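Local coordinates for putative 2OG-Fe(II) oxygenase family protein (Caulobacter crescentus CB15, PDB 3OOX) that probably converts 2-oxoglutarate to ethylene in an iron(II)-dependent reaction and also oxidises L-arginine to guanidine and a glutamate semialdehyde with release of succinate, at residues P162-G167 with L269-D274; M101-P106 with W133-L138; A113-N118 with D166-L171; E236-N241 with Y275-L280. All coordinates share one frame; numbering follows the deposited sequence. Where two conformers were deposited one is given.

Contact 1 of 4, residues P162-G167 with L269-D274; sequences PTVQDG and LHFASD
Thr163 and Ala272 make the direct hydrogen bond of this contact, in which Ala272 N donates to Thr163 O over 2.8 Å. A second polar tie runs through water 1, which donates a hydrogen bond to Asp166 O and accepts one from Ser273 N. A CA-H...O contact, weaker than these, brings Gly167 CA to 3.4 Å from His270 O. Gly167 closes a type II beta turn that begins at Val164, and a CB on it would clash with His270 O, only 2.1 Å away.

Apolar contact comes from Val164, whose CG1 branch meets Leu269 CD2 at 3.7 Å with the two side chains roughly perpendicular. The same methyl lies 3.9 Å from Phe271 CD1. Thr163 and Phe271 run side by side: OG1, held between the backbone N and carbonyl carbon (chi1 80°), comes within 3.4 Å of Phe271 CE1 while its hydrogen bond goes to Phe160 O. Leu146 of helix 127-152 covers both Val164 and Leu269, and Met234 of helix 233-238 packs on Phe271.

The end of helix 161-164 is thus joined to the chain leaving strand 262-269 of the large sheet; 2OG-Fe(II) oxygenases are built on a double-stranded beta-helix. Because the hydrogen bonds across the contact use backbone atoms, direct or through water, side-chain chemistry matters chiefly in the apolar patch and in the absence of a side chain at Gly167.

Contact 2 of 4, residues M101-P106 with W133-L138; sequences MGRDLP and WLYNSL
Tyr135 OH is hydrogen-bonded to Ser169 O and lies against Arg103. Arg103 CB lies 3.4 Å from Tyr135 OH, and Arg103 N is equally near but at a poor angle for a hydrogen bond. The oxygen also stands 3.6 Å above one face of the Arg103 guanidinium plane, toward its rim. A bend in the arginine chain (chi3 -70°) brings NE back toward the phenol, and the guanidinium and ring planes end up 83° apart. The guanidinium has its own partners: NE bonds Gly167 O and NH2 forms a salt bridge with Asp139.

Tyr135 projects from helix 127-152, which packs across the large sheet of the oxygenase fold; Met101 closes strand 97-101 of that sheet, and Leu171 of the next strand supports the ring. At the other end of the phenol a Met-aromatic contact forms. Selenomethionine Met101 places CE 3.7 Å from Tyr135 CG, while SE is 4.8 Å from the ring centroid, in an oblique position. Its backbone oxygen comes in at the ring edge, with Met101 O 3.6 Å from Tyr135 CE2.

A phenylalanine in place of Tyr135 would probably leave Ser169 O without the phenol donor and open a gap over the Arg103 guanidinium. Phe267 meets the ring edge-to-face, bringing in strand 262-269 as a further neighbour.

Contact 3 of 4, residues A113-N118 with D166-L171; sequences AHMADN and DGNSVL. With EDO (1,2-ethanediol), chain K.
Met115, a selenomethionine, and Asn168 slide past each other in opposite directions, with the carboxamide alongside CG, SE and CE of the selenomethionine. From Met115 CB, which is directed at the other segment, CG lies anti to the carbonyl carbon (chi1 -77°) and comes to 3.5 Å from Asn168 OD1. SE follows, 3.7 Å from Asn168 CG. A bend at chi3 (55°) then brings CE round to Asn168 OD1 at 3.6 Å, and the methyl reaches on toward Asp166 O, 4.2 Å from Met115 CE. Arg103 also packs on Met115.

The backbone of Asn168 is shaped by an inverse gamma turn centred on it, in which Ser169 N bonds Gly167 O over 2.8 Å. That turn comes just before strand 170-176 of the large sheet, so the contact sets the loop between strand 97-101 and helix 127-152 against the entry to a core strand. Water 2 completes the join, donating to His114 O and accepting from Asn168 ND2 at 3.0 Å. The imidazole of His114 is occupied otherwise, its NE2 bonded to Ser273 OG. An alanine in place of Asn168 would probably leave water 2 without its ND2 donor and open a gap along Met115 CG, SE and CE.

Farther along the loop, a 1,2-ethanediol, probably from the crystallisation liquor, donates through O2 to Asp117 O at 2.7 Å. Between the protein segments themselves the chemistry is mostly dispersion, with the selenomethionine chain passing the carboxamide at van der Waals distance and a water making the polar link.

Contact 4 of 4, residues E236-N241 with Y275-L280; sequences ERLTNN and YEIKTL. With EDO (1,2-ethanediol), chain G.
A Schellman motif ends helix 233-238 where Leu238 and Asn240 meet segment 275-280. Asn241 N bonds Glu236 O, and Asn240 N bonds Arg237 O; Asn240 is the C-prime residue, with a positive phi of 51°. One carbonyl of the helix end, Leu238 O, turns to the other segment and accepts from Leu280 N at 3.0 Å, in a nearly straight bond (171° at the hydrogen).

Leu238 carries the apolar part. Its CG, anti to the backbone N (chi1 177°), lies 3.9 Å from Leu280 CG, while CB rests on Ile277 CG2 at 4.0 Å. Its CD1 reaches Lys278 O at 3.3 Å and also comes near the hydroxyl of Tyr275, whose side chain crosses Leu238 at about a right angle. Beyond the helix, Asn240 CB packs on Thr279 CG2 at 3.5 Å; the carboxamide itself is bonded to the backbones of Arg291, Pro289 and Cys283, so both its heteroatoms are satisfied.

Two waters supplement the direct bond. Water 3 donates to Arg237 O and Thr279 OG1, the latter also bonded to Asp290, and water 4 accepts from Arg237 NE and donates to Ile277 O. At its terminal nitrogens the guanidinium binds a 1,2-ethanediol, probably from the crystallisation liquor: Arg237 NH1 donates to its O2 at 2.9 Å and Arg237 NH2 to its O1 at 2.8 Å.

Contacts 1, 2 and 3 form one cluster around the entry to strand 170-176, while contact 4 lies to one side. Asp166 and Gly167 belong to both contact 1 and contact 3, whose centres are 10 Å apart; probable hydrogen bonds from Ser273 OG to His114 NE2 (2.6 Å) and His270 N to Ser169 OG (2.9 Å) join them further. Arg103, through Gly167 O, ties contact 2 to both, and Tyr135 OH, 2.8 Å from Ser169 O, ties it to contact 3. Contact 4 follows contact 1 directly along the chain, Tyr275 coming after Asp274, and also packs on it, Phe271 CZ lying 4.0 Å from Leu238 CD2. No iron or 2-oxoglutarate is among the atoms of the four contacts.

Contact 1 of 4, residues P162-G167 with L269-D274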
loop_
_atom_site.group_PDB
_atom_site.type_symbol
_atom_site.label_atom_id
_atom_site.label_comp_id
_atom_site.label_asym_id
_atom_site.label_seq_id
_atom_site.Cartn_x
_atom_site.Cartn_y
_atom_site.Cartn_z
ATOM N N PRO A 162 19.163 1.786 2.147
ATOM C CA PRO A 162 19.562 1.599 0.762
ATOM C C PRO A 162 18.598 0.724 -0.011
ATOM O O PRO A 162 18.521 0.854 -1.223
ATOM C CB PRO A 162 20.947 0.934 0.871
ATOM C CG PRO A 162 20.987 0.365 2.230
ATOM C CD PRO A 162 20.125 1.174 3.089
ATOM N N THR A 163 17.877 -0.149 0.690
ATOM C CA THR A 163 17.012 -1.135 0.036
ATOM C C THR A 163 15.794 -0.503 -0.595
ATOM O O THR A 163 15.264 -1.093 -1.529
ATOM C CB THR A 163 16.541 -2.245 0.995
ATOM O OG1 THR A 163 15.459 -1.780 1.797
ATOM C CG2 THR A 163 17.694 -2.704 1.944
ATOM N N VAL A 164 15.387 0.674 -0.136
ATOM C CA VAL A 164 14.172 1.314 -0.637
ATOM C C VAL A 164 14.463 2.602 -1.380
ATOM O O VAL A 164 13.567 3.261 -1.877
ATOM C CB VAL A 164 13.141 1.577 0.481
ATOM C CG1 VAL A 164 12.674 0.241 1.073
ATOM C CG2 VAL A 164 13.684 2.539 1.565
ATOM N N GLN A 165 15.736 2.961 -1.486
ATOM C CA GLN A 165 16.094 4.152 -2.236
ATOM C C GLN A 165 15.695 4.001 -3.711
ATOM O O GLN A 165 16.021 2.988 -4.351
ATOM C CB GLN A 165 17.602 4.378 -2.135
ATOM C CG GLN A 165 18.125 5.607 -2.866
ATOM C CD GLN A 165 19.583 5.916 -2.581
ATOM O OE1 GLN A 165 19.952 6.190 -1.464
ATOM N NE2 GLN A 165 20.402 5.865 -3.594
ATOM N N ASP A 166 15.035 5.022 -4.240
ATOM C CA ASP A 166 14.505 4.984 -5.598
ATOM C C ASP A 166 13.626 3.758 -5.859
ATOM O O ASP A 166 13.483 3.342 -7.010
ATOM C CB ASP A 166 15.619 5.113 -6.661
ATOM C CG ASP A 166 16.328 6.479 -6.616
ATOM O OD1 ASP A 166 15.700 7.407 -6.124
ATOM O OD2 ASP A 166 17.492 6.560 -7.037
ATOM N N GLY A 167 12.963 3.288 -4.810
ATOM C CA GLY A 167 12.087 2.129 -4.930
ATOM C C GLY A 167 10.934 2.371 -5.894
ATOM O O GLY A 167 10.475 3.496 -6.039
ATOM N N LEU A 269 4.783 0.682 -1.056
ATOM C CA LEU A 269 6.203 0.904 -0.952
ATOM C C LEU A 269 6.934 -0.338 -1.406
ATOM O O LEU A 269 6.629 -1.453 -0.953
ATOM C CB LEU A 269 6.595 1.270 0.480
ATOM C CG LEU A 269 7.951 1.923 0.718
ATOM C CD1 LEU A 269 7.911 2.747 2.039
ATOM C CD2 LEU A 269 9.088 0.899 0.724
ATOM N N HIS A 270 7.859 -0.157 -2.357
ATOM C CA HIS A 270 8.644 -1.230 -2.958
ATOM C C HIS A 270 10.128 -0.998 -2.718
ATOM O O HIS A 270 10.588 0.144 -2.567
ATOM C CB HIS A 270 8.507 -1.205 -4.477
ATOM C CG HIS A 270 7.209 -1.726 -5.019
ATOM N ND1 HIS A 270 5.963 -1.174 -4.759
ATOM C CD2 HIS A 270 6.986 -2.748 -5.885
ATOM C CE1 HIS A 270 5.047 -1.827 -5.463
ATOM N NE2 HIS A 270 5.636 -2.787 -6.138
ATOM N N PHE A 271 10.875 -2.106 -2.707
ATOM C CA PHE A 271 12.316 -2.033 -2.719
ATOM C C PHE A 271 12.792 -1.422 -4.084
ATOM O O PHE A 271 12.114 -1.427 -5.102
ATOM C CB PHE A 271 12.939 -3.430 -2.611
ATOM C CG PHE A 271 12.803 -4.084 -1.273
ATOM C CD1 PHE A 271 13.179 -3.436 -0.118
ATOM C CD2 PHE A 271 12.381 -5.410 -1.164
ATOM C CE1 PHE A 271 13.070 -4.039 1.118
ATOM C CE2 PHE A 271 12.333 -6.037 0.082
ATOM C CZ PHE A 271 12.642 -5.339 1.229
ATOM N N ALA A 272 14.029 -0.933 -4.077
ATOM C CA ALA A 272 14.774 -0.652 -5.287
ATOM C C ALA A 272 14.801 -1.864 -6.226
ATOM O O ALA A 272 15.004 -3.004 -5.799
ATOM C CB ALA A 272 16.206 -0.266 -4.901
ATOM N N SER A 273 14.604 -1.599 -7.503
ATOM C CA SER A 273 14.518 -2.637 -8.535
ATOM C C SER A 273 15.708 -3.589 -8.559
ATOM O O SER A 273 15.551 -4.791 -8.722
ATOM C CB SER A 273 14.404 -1.998 -9.902
ATOM O OG SER A 273 13.187 -1.328 -10.007
ATOM N N ASP A 274 16.896 -3.025 -8.360
ATOM C CA ASP A 274 18.126 -3.788 -8.326
ATOM C C ASP A 274 18.566 -4.342 -6.967
ATOM O O ASP A 274 19.683 -4.891 -6.844
ATOM C CB ASP A 274 19.269 -2.970 -8.986
ATOM C CG ASP A 274 19.546 -1.623 -8.309
ATOM O OD1 ASP A 274 18.885 -1.325 -7.295
ATOM O OD2 ASP A 274 20.491 -0.892 -8.767
HETATM O O HOH W 1 13.074 0.794 -7.970
#

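Contact 2 of 4, residues M101-P106 with W133-L138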
loop_
_atom_site.group_PDB
_atom_site.type_symbol
_atom_site.label_atom_id
_atom_site.label_comp_id
_atom_site.label_asym_id
_atom_site.label_seq_id
_atom_site.Cartn_x
_atom_site.Cartn_y
_atom_site.Cartn_z
HETATM N N MSE A 101 0.406 6.841 -9.617
HETATM C CA MSE A 101 1.620 7.632 -9.698
HETATM C C MSE A 101 2.773 6.767 -9.247
HETATM O O MSE A 101 2.749 6.239 -8.139
HETATM C CB MSE A 101 1.527 8.871 -8.799
HETATM C CG MSE A 101 2.811 9.736 -8.842
HETATM SE SE MSE A 101 2.840 11.042 -7.426
HETATM C CE MSE A 101 4.789 11.345 -7.471
ATOM N N GLY A 102 3.785 6.663 -10.111
ATOM C CA GLY A 102 5.044 6.016 -9.760
ATOM C C GLY A 102 6.086 7.031 -9.342
ATOM O O GLY A 102 5.809 8.222 -9.210
ATOM N N ARG A 103 7.330 6.572 -9.192
ATOM C CA ARG A 103 8.432 7.467 -8.808
ATOM C C ARG A 103 8.823 8.386 -9.957
ATOM O O ARG A 103 8.963 7.919 -11.071
ATOM C CB ARG A 103 9.660 6.650 -8.401
ATOM C CG ARG A 103 10.740 7.555 -7.791
ATOM C CD ARG A 103 11.819 6.797 -7.069
ATOM N NE ARG A 103 11.319 6.194 -5.823
ATOM C CZ ARG A 103 11.044 6.812 -4.693
ATOM N NH1 ARG A 103 11.286 8.105 -4.548
ATOM N NH2 ARG A 103 10.570 6.103 -3.678
ATOM N N ASP A 104 9.032 9.660 -9.632
ATOM C CA ASP A 104 9.641 10.615 -10.572
ATOM C C ASP A 104 11.149 10.456 -10.422
ATOM O O ASP A 104 11.704 10.768 -9.356
ATOM C CB ASP A 104 9.301 12.064 -10.226
ATOM C CG ASP A 104 7.932 12.500 -10.723
ATOM O OD1 ASP A 104 7.511 12.092 -11.825
ATOM O OD2 ASP A 104 7.294 13.300 -10.006
ATOM N N LEU A 105 11.790 9.998 -11.494
ATOM C CA LEU A 105 13.214 9.740 -11.492
ATOM C C LEU A 105 13.920 10.931 -12.102
ATOM O O LEU A 105 13.395 11.565 -12.989
ATOM C CB LEU A 105 13.534 8.493 -12.316
ATOM C CG LEU A 105 13.032 7.172 -11.715
ATOM C CD1 LEU A 105 13.139 6.025 -12.754
ATOM C CD2 LEU A 105 13.742 6.765 -10.440
ATOM N N PRO A 106 15.147 11.192 -11.649
ATOM C CA PRO A 106 15.905 12.255 -12.270
ATOM C C PRO A 106 16.270 11.905 -13.693
ATOM O O PRO A 106 16.331 10.701 -14.029
ATOM C CB PRO A 106 17.164 12.342 -11.430
ATOM C CG PRO A 106 17.301 11.061 -10.786
ATOM C CD PRO A 106 15.859 10.539 -10.557
ATOM N N TRP A 133 3.416 15.519 -3.234
ATOM C CA TRP A 133 3.705 15.698 -1.808
ATOM C C TRP A 133 3.271 14.454 -1.018
ATOM O O TRP A 133 3.981 13.978 -0.138
ATOM C CB TRP A 133 3.036 16.941 -1.229
ATOM C CG TRP A 133 3.269 17.080 0.258
ATOM C CD1 TRP A 133 4.314 17.764 0.867
ATOM C CD2 TRP A 133 2.504 16.498 1.334
ATOM N NE1 TRP A 133 4.217 17.654 2.233
ATOM C CE2 TRP A 133 3.138 16.871 2.553
ATOM C CE3 TRP A 133 1.357 15.694 1.394
ATOM C CZ2 TRP A 133 2.648 16.480 3.801
ATOM C CZ3 TRP A 133 0.884 15.298 2.643
ATOM C CH2 TRP A 133 1.531 15.694 3.827
ATOM N N LEU A 134 2.095 13.928 -1.352
ATOM C CA LEU A 134 1.572 12.788 -0.610
ATOM C C LEU A 134 2.406 11.525 -0.841
ATOM O O LEU A 134 2.676 10.761 0.106
ATOM C CB LEU A 134 0.088 12.557 -0.938
ATOM C CG LEU A 134 -0.625 11.455 -0.122
ATOM C CD1 LEU A 134 -0.626 11.711 1.367
ATOM C CD2 LEU A 134 -2.074 11.235 -0.608
ATOM N N TYR A 135 2.819 11.319 -2.089
ATOM C CA TYR A 135 3.713 10.211 -2.475
ATOM C C TYR A 135 4.976 10.231 -1.591
ATOM O O TYR A 135 5.324 9.255 -0.931
ATOM C CB TYR A 135 4.088 10.321 -3.961
ATOM C CG TYR A 135 4.982 9.219 -4.506
ATOM C CD1 TYR A 135 6.320 9.126 -4.127
ATOM C CD2 TYR A 135 4.483 8.232 -5.348
ATOM C CE1 TYR A 135 7.130 8.151 -4.595
ATOM C CE2 TYR A 135 5.310 7.199 -5.840
ATOM C CZ TYR A 135 6.648 7.169 -5.437
ATOM O OH TYR A 135 7.454 6.155 -5.866
ATOM N N ASN A 136 5.611 11.393 -1.564
ATOM C CA ASN A 136 6.875 11.494 -0.839
ATOM C C ASN A 136 6.683 11.483 0.671
ATOM O O ASN A 136 7.529 10.952 1.408
ATOM C CB ASN A 136 7.627 12.750 -1.314
ATOM C CG ASN A 136 8.138 12.609 -2.749
ATOM O OD1 ASN A 136 7.822 13.455 -3.608
ATOM N ND2 ASN A 136 8.874 11.542 -3.024
ATOM N N SER A 137 5.572 12.029 1.154
ATOM C CA SER A 137 5.255 11.978 2.565
ATOM C C SER A 137 5.019 10.554 3.072
ATOM O O SER A 137 5.485 10.174 4.138
ATOM C CB SER A 137 4.019 12.825 2.824
ATOM O OG SER A 137 3.663 12.748 4.170
ATOM N N LEU A 138 4.251 9.783 2.304
ATOM C CA LEU A 138 3.992 8.394 2.693
ATOM C C LEU A 138 5.250 7.536 2.524
ATOM O O LEU A 138 5.479 6.616 3.307
ATOM C CB LEU A 138 2.808 7.848 1.911
ATOM C CG LEU A 138 1.466 8.439 2.345
ATOM C CD1 LEU A 138 0.359 8.058 1.355
ATOM C CD2 LEU A 138 1.082 8.023 3.752
#

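Contact 3 of 4, residues A113-N118 with D166-L171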
loop_
_atom_site.group_PDB
_atom_site.type_symbol
_atom_site.label_atom_id
_atom_site.label_comp_id
_atom_site.label_asym_id
_atom_site.label_seq_id
_atom_site.Cartn_x
_atom_site.Cartn_y
_atom_site.Cartn_z
ATOM N N ALA A 113 14.711 2.728 -17.964
ATOM C CA ALA A 113 14.415 1.713 -18.979
ATOM C C ALA A 113 13.275 0.774 -18.594
ATOM O O ALA A 113 12.642 0.183 -19.480
ATOM C CB ALA A 113 15.665 0.921 -19.309
ATOM N N HIS A 114 12.970 0.632 -17.296
ATOM C CA HIS A 114 11.870 -0.246 -16.888
ATOM C C HIS A 114 10.822 0.431 -15.997
ATOM O O HIS A 114 9.786 -0.176 -15.704
ATOM C CB HIS A 114 12.369 -1.510 -16.207
ATOM C CG HIS A 114 12.855 -1.280 -14.801
ATOM N ND1 HIS A 114 14.118 -0.775 -14.540
ATOM C CD2 HIS A 114 12.279 -1.499 -13.596
ATOM C CE1 HIS A 114 14.282 -0.679 -13.233
ATOM N NE2 HIS A 114 13.186 -1.101 -12.638
HETATM N N MSE A 115 11.049 1.687 -15.599
HETATM C CA MSE A 115 10.087 2.461 -14.805
HETATM C C MSE A 115 9.615 3.655 -15.594
HETATM O O MSE A 115 10.381 4.596 -15.877
HETATM C CB MSE A 115 10.733 2.925 -13.488
HETATM C CG MSE A 115 10.809 1.825 -12.502
HETATM SE SE MSE A 115 11.827 2.175 -10.909
HETATM C CE MSE A 115 10.944 3.749 -10.316
ATOM N N ALA A 116 8.342 3.601 -16.008
ATOM C CA ALA A 116 7.812 4.597 -16.891
ATOM C C ALA A 116 7.603 5.954 -16.225
ATOM O O ALA A 116 7.308 6.067 -15.025
ATOM C CB ALA A 116 6.457 4.088 -17.504
ATOM N N ASP A 117 7.721 7.000 -17.033
ATOM C CA ASP A 117 7.455 8.347 -16.584
ATOM C C ASP A 117 6.004 8.480 -16.127
ATOM O O ASP A 117 5.107 7.811 -16.657
ATOM C CB ASP A 117 7.647 9.376 -17.711
ATOM C CG ASP A 117 9.103 9.587 -18.103
ATOM O OD1 ASP A 117 10.015 9.139 -17.388
ATOM O OD2 ASP A 117 9.323 10.231 -19.166
ATOM N N ASN A 118 5.793 9.346 -15.145
ATOM C CA ASN A 118 4.431 9.753 -14.753
ATOM C C ASN A 118 3.780 10.587 -15.845
ATOM O O ASN A 118 4.466 11.257 -16.627
ATOM C CB ASN A 118 4.431 10.540 -13.461
ATOM C CG ASN A 118 4.582 9.658 -12.265
ATOM O OD1 ASN A 118 3.917 8.608 -12.179
ATOM N ND2 ASN A 118 5.494 10.048 -11.334
ATOM N N ASP A 166 15.035 5.022 -4.240
ATOM C CA ASP A 166 14.505 4.984 -5.598
ATOM C C ASP A 166 13.626 3.758 -5.859
ATOM O O ASP A 166 13.483 3.342 -7.010
ATOM C CB ASP A 166 15.619 5.113 -6.661
ATOM C CG ASP A 166 16.328 6.479 -6.616
ATOM O OD1 ASP A 166 15.700 7.407 -6.124
ATOM O OD2 ASP A 166 17.492 6.560 -7.037
ATOM N N GLY A 167 12.963 3.288 -4.810
ATOM C CA GLY A 167 12.087 2.129 -4.930
ATOM C C GLY A 167 10.934 2.371 -5.894
ATOM O O GLY A 167 10.475 3.496 -6.039
ATOM N N ASN A 168 10.445 1.290 -6.495
ATOM C CA ASN A 168 9.432 1.333 -7.558
ATOM C C ASN A 168 8.045 1.440 -6.933
ATOM O O ASN A 168 7.142 0.656 -7.231
ATOM C CB ASN A 168 9.540 0.091 -8.422
ATOM C CG ASN A 168 8.905 0.253 -9.784
ATOM O OD1 ASN A 168 8.303 1.282 -10.135
ATOM N ND2 ASN A 168 9.048 -0.814 -10.588
ATOM N N SER A 169 7.896 2.417 -6.052
ATOM C CA SER A 169 6.698 2.591 -5.252
ATOM C C SER A 169 5.603 3.300 -6.010
ATOM O O SER A 169 5.864 4.115 -6.909
ATOM C CB SER A 169 7.032 3.317 -3.936
ATOM O OG SER A 169 8.008 2.565 -3.211
ATOM N N VAL A 170 4.368 3.000 -5.630
ATOM C CA VAL A 170 3.197 3.531 -6.349
ATOM C C VAL A 170 2.216 4.094 -5.342
ATOM O O VAL A 170 1.832 3.415 -4.398
ATOM C CB VAL A 170 2.547 2.465 -7.196
ATOM C CG1 VAL A 170 1.224 2.982 -7.802
ATOM C CG2 VAL A 170 3.470 1.988 -8.330
ATOM N N LEU A 171 1.795 5.340 -5.590
ATOM C CA LEU A 171 0.655 5.947 -4.907
ATOM C C LEU A 171 -0.553 5.723 -5.786
ATOM O O LEU A 171 -0.561 6.119 -6.966
ATOM C CB LEU A 171 0.839 7.444 -4.705
ATOM C CG LEU A 171 -0.297 8.195 -4.030
ATOM C CD1 LEU A 171 -0.576 7.626 -2.623
ATOM C CD2 LEU A 171 0.020 9.707 -3.939
HETATM C C1 EDO K . 4.309 6.762 -21.158
HETATM O O1 EDO K . 3.720 7.724 -22.014
HETATM C C2 EDO K . 4.533 7.427 -19.792
HETATM O O2 EDO K . 5.147 6.464 -18.964
HETATM O O HOH W 2 8.490 -1.222 -13.503
#

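Contact 4 of 4, residues E236-N241 with Y275-L280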
loop_
_atom_site.group_PDB
_atom_site.type_symbol
_atom_site.label_atom_id
_atom_site.label_comp_id
_atom_site.label_asym_id
_atom_site.label_seq_id
_atom_site.Cartn_x
_atom_site.Cartn_y
_atom_site.Cartn_z
ATOM N N GLU A 236 8.074 -10.277 3.301
ATOM C CA GLU A 236 7.842 -11.644 3.778
ATOM C C GLU A 236 8.982 -12.548 3.308
ATOM O O GLU A 236 9.550 -13.316 4.123
ATOM C CB GLU A 236 6.481 -12.181 3.297
ATOM C CG GLU A 236 6.196 -13.625 3.706
ATOM C CD GLU A 236 4.898 -14.128 3.121
ATOM O OE1 GLU A 236 4.825 -14.230 1.885
ATOM O OE2 GLU A 236 3.973 -14.383 3.908
ATOM N N ARG A 237 9.358 -12.439 2.031
ATOM C CA ARG A 237 10.404 -13.310 1.488
ATOM C C ARG A 237 11.766 -13.002 2.118
ATOM O O ARG A 237 12.500 -13.930 2.523
ATOM C CB ARG A 237 10.461 -13.193 -0.027
ATOM C CG ARG A 237 11.608 -13.965 -0.661
ATOM C CD ARG A 237 11.412 -14.155 -2.138
ATOM N NE ARG A 237 12.601 -14.789 -2.714
ATOM C CZ ARG A 237 12.613 -15.566 -3.786
ATOM N NH1 ARG A 237 11.491 -15.872 -4.446
ATOM N NH2 ARG A 237 13.782 -16.067 -4.225
ATOM N N LEU A 238 12.082 -11.716 2.257
ATOM C CA LEU A 238 13.348 -11.324 2.881
ATOM C C LEU A 238 13.506 -11.922 4.275
ATOM O O LEU A 238 14.606 -12.347 4.647
ATOM C CB LEU A 238 13.459 -9.805 2.921
ATOM C CG LEU A 238 14.702 -9.230 3.616
ATOM C CD1 LEU A 238 15.974 -9.613 2.843
ATOM C CD2 LEU A 238 14.575 -7.699 3.757
ATOM N N THR A 239 12.421 -11.960 5.049
ATOM C CA THR A 239 12.440 -12.433 6.448
ATOM C C THR A 239 12.179 -13.927 6.605
ATOM O O THR A 239 11.885 -14.381 7.722
ATOM C CB THR A 239 11.412 -11.655 7.310
ATOM O OG1 THR A 239 10.083 -11.939 6.832
ATOM C CG2 THR A 239 11.673 -10.140 7.279
ATOM N N ASN A 240 12.279 -14.681 5.518
ATOM C CA ASN A 240 12.015 -16.131 5.567
ATOM C C ASN A 240 10.674 -16.413 6.230
ATOM O O ASN A 240 10.496 -17.384 6.999
ATOM C CB ASN A 240 13.114 -16.870 6.327
ATOM C CG ASN A 240 13.225 -18.319 5.909
ATOM O OD1 ASN A 240 12.938 -18.674 4.749
ATOM N ND2 ASN A 240 13.690 -19.166 6.832
ATOM N N ASN A 241 9.721 -15.547 5.882
ATOM C CA ASN A 241 8.322 -15.634 6.352
ATOM C C ASN A 241 8.101 -15.379 7.846
ATOM O O ASN A 241 7.008 -15.590 8.353
ATOM C CB ASN A 241 7.681 -16.956 5.872
ATOM C CG ASN A 241 7.536 -17.007 4.359
ATOM O OD1 ASN A 241 8.495 -16.847 3.640
ATOM N ND2 ASN A 241 6.314 -17.195 3.880
ATOM N N TYR A 275 17.713 -4.220 -5.948
ATOM C CA TYR A 275 18.011 -4.746 -4.622
ATOM C C TYR A 275 17.882 -6.269 -4.664
ATOM O O TYR A 275 16.834 -6.803 -5.045
ATOM C CB TYR A 275 17.059 -4.193 -3.580
ATOM C CG TYR A 275 17.260 -4.799 -2.215
ATOM C CD1 TYR A 275 18.444 -4.634 -1.539
ATOM C CD2 TYR A 275 16.242 -5.503 -1.574
ATOM C CE1 TYR A 275 18.640 -5.166 -0.296
ATOM C CE2 TYR A 275 16.417 -6.023 -0.326
ATOM C CZ TYR A 275 17.613 -5.854 0.322
ATOM O OH TYR A 275 17.796 -6.390 1.591
ATOM N N GLU A 276 18.960 -6.969 -4.298
ATOM C CA GLU A 276 18.930 -8.415 -4.213
ATOM C C GLU A 276 18.323 -8.802 -2.863
ATOM O O GLU A 276 18.832 -8.456 -1.765
ATOM C CB GLU A 276 20.330 -9.029 -4.346
ATOM C CG GLU A 276 20.291 -10.536 -4.148
ATOM C CD GLU A 276 21.663 -11.214 -4.280
ATOM O OE1 GLU A 276 22.441 -11.130 -3.323
ATOM O OE2 GLU A 276 21.924 -11.823 -5.317
ATOM N N ILE A 277 17.185 -9.490 -2.956
ATOM C CA ILE A 277 16.517 -10.063 -1.813
ATOM C C ILE A 277 17.173 -11.403 -1.522
ATOM O O ILE A 277 17.021 -12.365 -2.285
ATOM C CB ILE A 277 14.969 -10.245 -2.045
ATOM C CG1 ILE A 277 14.323 -8.918 -2.447
ATOM C CG2 ILE A 277 14.297 -10.871 -0.821
ATOM C CD1 ILE A 277 12.879 -9.097 -2.908
ATOM N N LYS A 278 17.905 -11.439 -0.418
ATOM C CA LYS A 278 18.625 -12.617 0.045
ATOM C C LYS A 278 18.247 -12.839 1.511
ATOM O O LYS A 278 18.282 -11.925 2.336
ATOM C CB LYS A 278 20.133 -12.431 -0.142
ATOM C CG LYS A 278 20.959 -13.573 0.437
ATOM C CD LYS A 278 22.443 -13.393 0.118
ATOM C CE LYS A 278 23.246 -14.596 0.598
ATOM N NZ LYS A 278 23.180 -14.763 2.087
ATOM N N THR A 279 17.843 -14.067 1.827
ATOM C CA THR A 279 17.212 -14.340 3.115
ATOM C C THR A 279 18.053 -13.852 4.281
ATOM O O THR A 279 19.270 -14.115 4.346
ATOM C CB THR A 279 16.948 -15.843 3.291
ATOM O OG1 THR A 279 16.416 -16.371 2.057
ATOM C CG2 THR A 279 16.002 -16.077 4.496
ATOM N N LEU A 280 17.416 -13.158 5.220
ATOM C CA LEU A 280 18.125 -12.701 6.415
ATOM C C LEU A 280 18.587 -13.923 7.195
ATOM O O LEU A 280 17.797 -14.806 7.541
ATOM C CB LEU A 280 17.227 -11.827 7.281
ATOM C CG LEU A 280 16.771 -10.493 6.663
ATOM C CD1 LEU A 280 15.773 -9.823 7.581
ATOM C CD2 LEU A 280 17.954 -9.566 6.387
HETATM C C1 EDO G . 13.301 -18.618 -7.218
HETATM O O1 EDO G . 14.086 -17.797 -6.344
HETATM C C2 EDO G . 11.821 -18.505 -6.870
HETATM O O2 EDO G . 11.353 -17.159 -7.027
HETATM O O HOH W 3 14.775 -14.408 0.914
HETATM O O HOH W 4 15.202 -14.418 -1.858
#